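Local coordinates for protein probable glutathione reductase (Sinorhizobium meliloti, PDB 4DNA) that probably catalyses the NADPH-dependent reduction of glutathione disulfide to glutathione, as an FAD-containing homodimer, at residues Val370-Phe375 with Ile390-Val395. Residues are numbered along the deposited sequence; the frame is centred on the assembly and turned at random.
Sequences VYRAEF and IMKLVV
Strands 367-375 and 389-396 run antiparallel as neighbours inside the antiparallel sheet of the dimerisation domain. Y371 pairs with L393 and A373 with M391 through two backbone hydrogen bonds each; A373 N meets M391 O from above the carbonyl plane, the most bent of the four (138° at the hydrogen). On the sheet face that carries R372, K392 and E374, the R372 chain is stretched out from CG to NE; its NH2 reaches E374 OE2 at 3.2 Å in a salt bridge, entering from above the carboxylate plane, and forms another with D212. I390, on the partner strand, meets both R372 and E374: its CG2 lies over one face of the guanidinium, while CG1 runs alongside E374 CG at 3.6 Å. K392, bent at chi2 and chi4, crosses V370 obliquely, CE against CG1 at 3.6 Å, and its NZ makes salt bridges with D210, D212 and E358. On the other face, Y371 has CG anti to its carbonyl carbon (chi1 -65°), bringing CE1 to 4.0 Å from V395 CG2, while its OH is hydrogen-bonded to R400 NH1. F375 holds CG between the backbone N and carbonyl carbon (chi1 66°), its ring edge meeting the selenium of selenomethionine M391, a Met-aromatic contact (F375 CE1 to M391 SE 4.1 Å). An alanine at R372 would probably leave E374 and D212 without this counter-charge and I390 less covered. One face thus joins aliphatic stems to charged ends, acids likely offsetting R372 and K392; the other is mainly apolar.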
loop_
_atom_site.group_PDB
_atom_site.type_symbol
_atom_site.label_atom_id
_atom_site.label_comp_id
_atom_site.label_asym_id
_atom_site.label_seq_id
_atom_site.Cartn_x
_atom_site.Cartn_y
_atom_site.Cartn_z
ATOM N N VAL A 370 16.420 14.697 -8.708
ATOM C CA VAL A 370 15.643 13.483 -8.959
ATOM C C VAL A 370 16.188 12.331 -8.110
ATOM O O VAL A 370 17.415 12.118 -8.013
ATOM C CB VAL A 370 15.621 13.118 -10.457
ATOM C CG1 VAL A 370 14.876 11.819 -10.688
ATOM C CG2 VAL A 370 14.983 14.238 -11.261
ATOM N N TYR A 371 15.256 11.617 -7.477
ATOM C CA TYR A 371 15.584 10.568 -6.550
ATOM C C TYR A 371 14.935 9.273 -7.056
ATOM O O TYR A 371 13.731 9.080 -6.935
ATOM C CB TYR A 371 15.138 10.981 -5.144
ATOM C CG TYR A 371 15.879 12.210 -4.565
ATOM C CD1 TYR A 371 15.472 13.516 -4.874
ATOM C CD2 TYR A 371 16.965 12.062 -3.687
ATOM C CE1 TYR A 371 16.122 14.619 -4.336
ATOM C CE2 TYR A 371 17.623 13.163 -3.159
ATOM C CZ TYR A 371 17.197 14.438 -3.491
ATOM O OH TYR A 371 17.842 15.543 -2.983
ATOM N N ARG A 372 15.749 8.402 -7.658
ATOM C CA ARG A 372 15.254 7.248 -8.406
ATOM C C ARG A 372 15.701 5.953 -7.755
ATOM O O ARG A 372 16.878 5.761 -7.463
ATOM C CB ARG A 372 15.758 7.293 -9.853
ATOM C CG ARG A 372 14.955 6.444 -10.831
ATOM C CD ARG A 372 15.668 6.209 -12.152
ATOM N NE ARG A 372 14.888 5.338 -13.038
ATOM C CZ ARG A 372 15.107 4.032 -13.222
ATOM N NH1 ARG A 372 16.099 3.406 -12.594
ATOM N NH2 ARG A 372 14.331 3.340 -14.047
ATOM N N ALA A 373 14.745 5.063 -7.533
ATOM C CA ALA A 373 15.001 3.810 -6.844
ATOM C C ALA A 373 14.543 2.668 -7.723
ATOM O O ALA A 373 13.405 2.665 -8.186
ATOM C CB ALA A 373 14.254 3.781 -5.524
ATOM N N GLU A 374 15.425 1.710 -7.970
ATOM C CA GLU A 374 15.057 0.564 -8.778
ATOM C C GLU A 374 15.463 -0.721 -8.086
ATOM O O GLU A 374 16.634 -0.896 -7.752
ATOM C CB GLU A 374 15.707 0.650 -10.146
ATOM C CG GLU A 374 14.907 -0.050 -11.238
ATOM C CD GLU A 374 15.640 -0.056 -12.570
ATOM O OE1 GLU A 374 16.854 -0.388 -12.562
ATOM O OE2 GLU A 374 15.002 0.273 -13.610
ATOM N N PHE A 375 14.505 -1.619 -7.876
ATOM C CA PHE A 375 14.776 -2.791 -7.060
ATOM C C PHE A 375 13.815 -3.972 -7.214
ATOM O O PHE A 375 12.654 -3.818 -7.620
ATOM C CB PHE A 375 14.905 -2.393 -5.583
ATOM C CG PHE A 375 13.636 -1.878 -4.974
ATOM C CD1 PHE A 375 13.286 -0.540 -5.087
ATOM C CD2 PHE A 375 12.799 -2.723 -4.258
ATOM C CE1 PHE A 375 12.117 -0.059 -4.503
ATOM C CE2 PHE A 375 11.635 -2.249 -3.676
ATOM C CZ PHE A 375 11.295 -0.918 -3.794
ATOM N N ILE A 390 10.153 0.498 -9.636
ATOM C CA ILE A 390 10.702 1.829 -9.825
ATOM C C ILE A 390 9.953 2.808 -8.935
ATOM O O ILE A 390 8.724 2.819 -8.919
ATOM C CB ILE A 390 10.725 2.247 -11.303
ATOM C CG1 ILE A 390 11.703 1.361 -12.075
ATOM C CG2 ILE A 390 11.204 3.679 -11.446
ATOM C CD1 ILE A 390 11.318 1.131 -13.521
HETATM N N MSE A 391 10.711 3.588 -8.165
HETATM C CA MSE A 391 10.166 4.575 -7.229
HETATM C C MSE A 391 10.890 5.872 -7.412
HETATM O O MSE A 391 12.076 5.967 -7.095
HETATM C CB MSE A 391 10.421 4.099 -5.814
HETATM C CG MSE A 391 9.331 3.107 -5.460
HETATM SE SE MSE A 391 9.284 2.805 -3.514
HETATM C CE MSE A 391 7.630 1.743 -3.409
ATOM N N LYS A 392 10.201 6.888 -7.925
ATOM C CA LYS A 392 10.901 8.081 -8.366
ATOM C C LYS A 392 10.310 9.353 -7.804
ATOM O O LYS A 392 9.135 9.619 -7.984
ATOM C CB LYS A 392 10.970 8.118 -9.895
ATOM C CG LYS A 392 11.269 9.474 -10.508
ATOM C CD LYS A 392 12.240 9.338 -11.674
ATOM C CE LYS A 392 12.190 10.525 -12.625
ATOM N NZ LYS A 392 11.374 10.270 -13.835
ATOM N N LEU A 393 11.153 10.127 -7.128
ATOM C CA LEU A 393 10.777 11.410 -6.555
ATOM C C LEU A 393 11.385 12.558 -7.330
ATOM O O LEU A 393 12.579 12.510 -7.667
ATOM C CB LEU A 393 11.251 11.499 -5.109
ATOM C CG LEU A 393 10.409 10.718 -4.099
ATOM C CD1 LEU A 393 11.062 10.690 -2.727
ATOM C CD2 LEU A 393 9.042 11.341 -4.022
ATOM N N VAL A 394 10.577 13.591 -7.603
ATOM C CA VAL A 394 11.057 14.785 -8.322
ATOM C C VAL A 394 10.954 16.029 -7.419
ATOM O O VAL A 394 9.886 16.297 -6.845
ATOM C CB VAL A 394 10.308 15.002 -9.650
ATOM C CG1 VAL A 394 10.928 16.151 -10.421
ATOM C CG2 VAL A 394 10.317 13.736 -10.495
ATOM N N VAL A 395 12.059 16.772 -7.302
ATOM C CA VAL A 395 12.221 17.816 -6.281
ATOM C C VAL A 395 12.736 19.154 -6.830
ATOM O O VAL A 395 13.667 19.191 -7.650
ATOM C CB VAL A 395 13.177 17.321 -5.191
ATOM C CG1 VAL A 395 13.672 18.460 -4.307
ATOM C CG2 VAL A 395 12.496 16.224 -4.381
#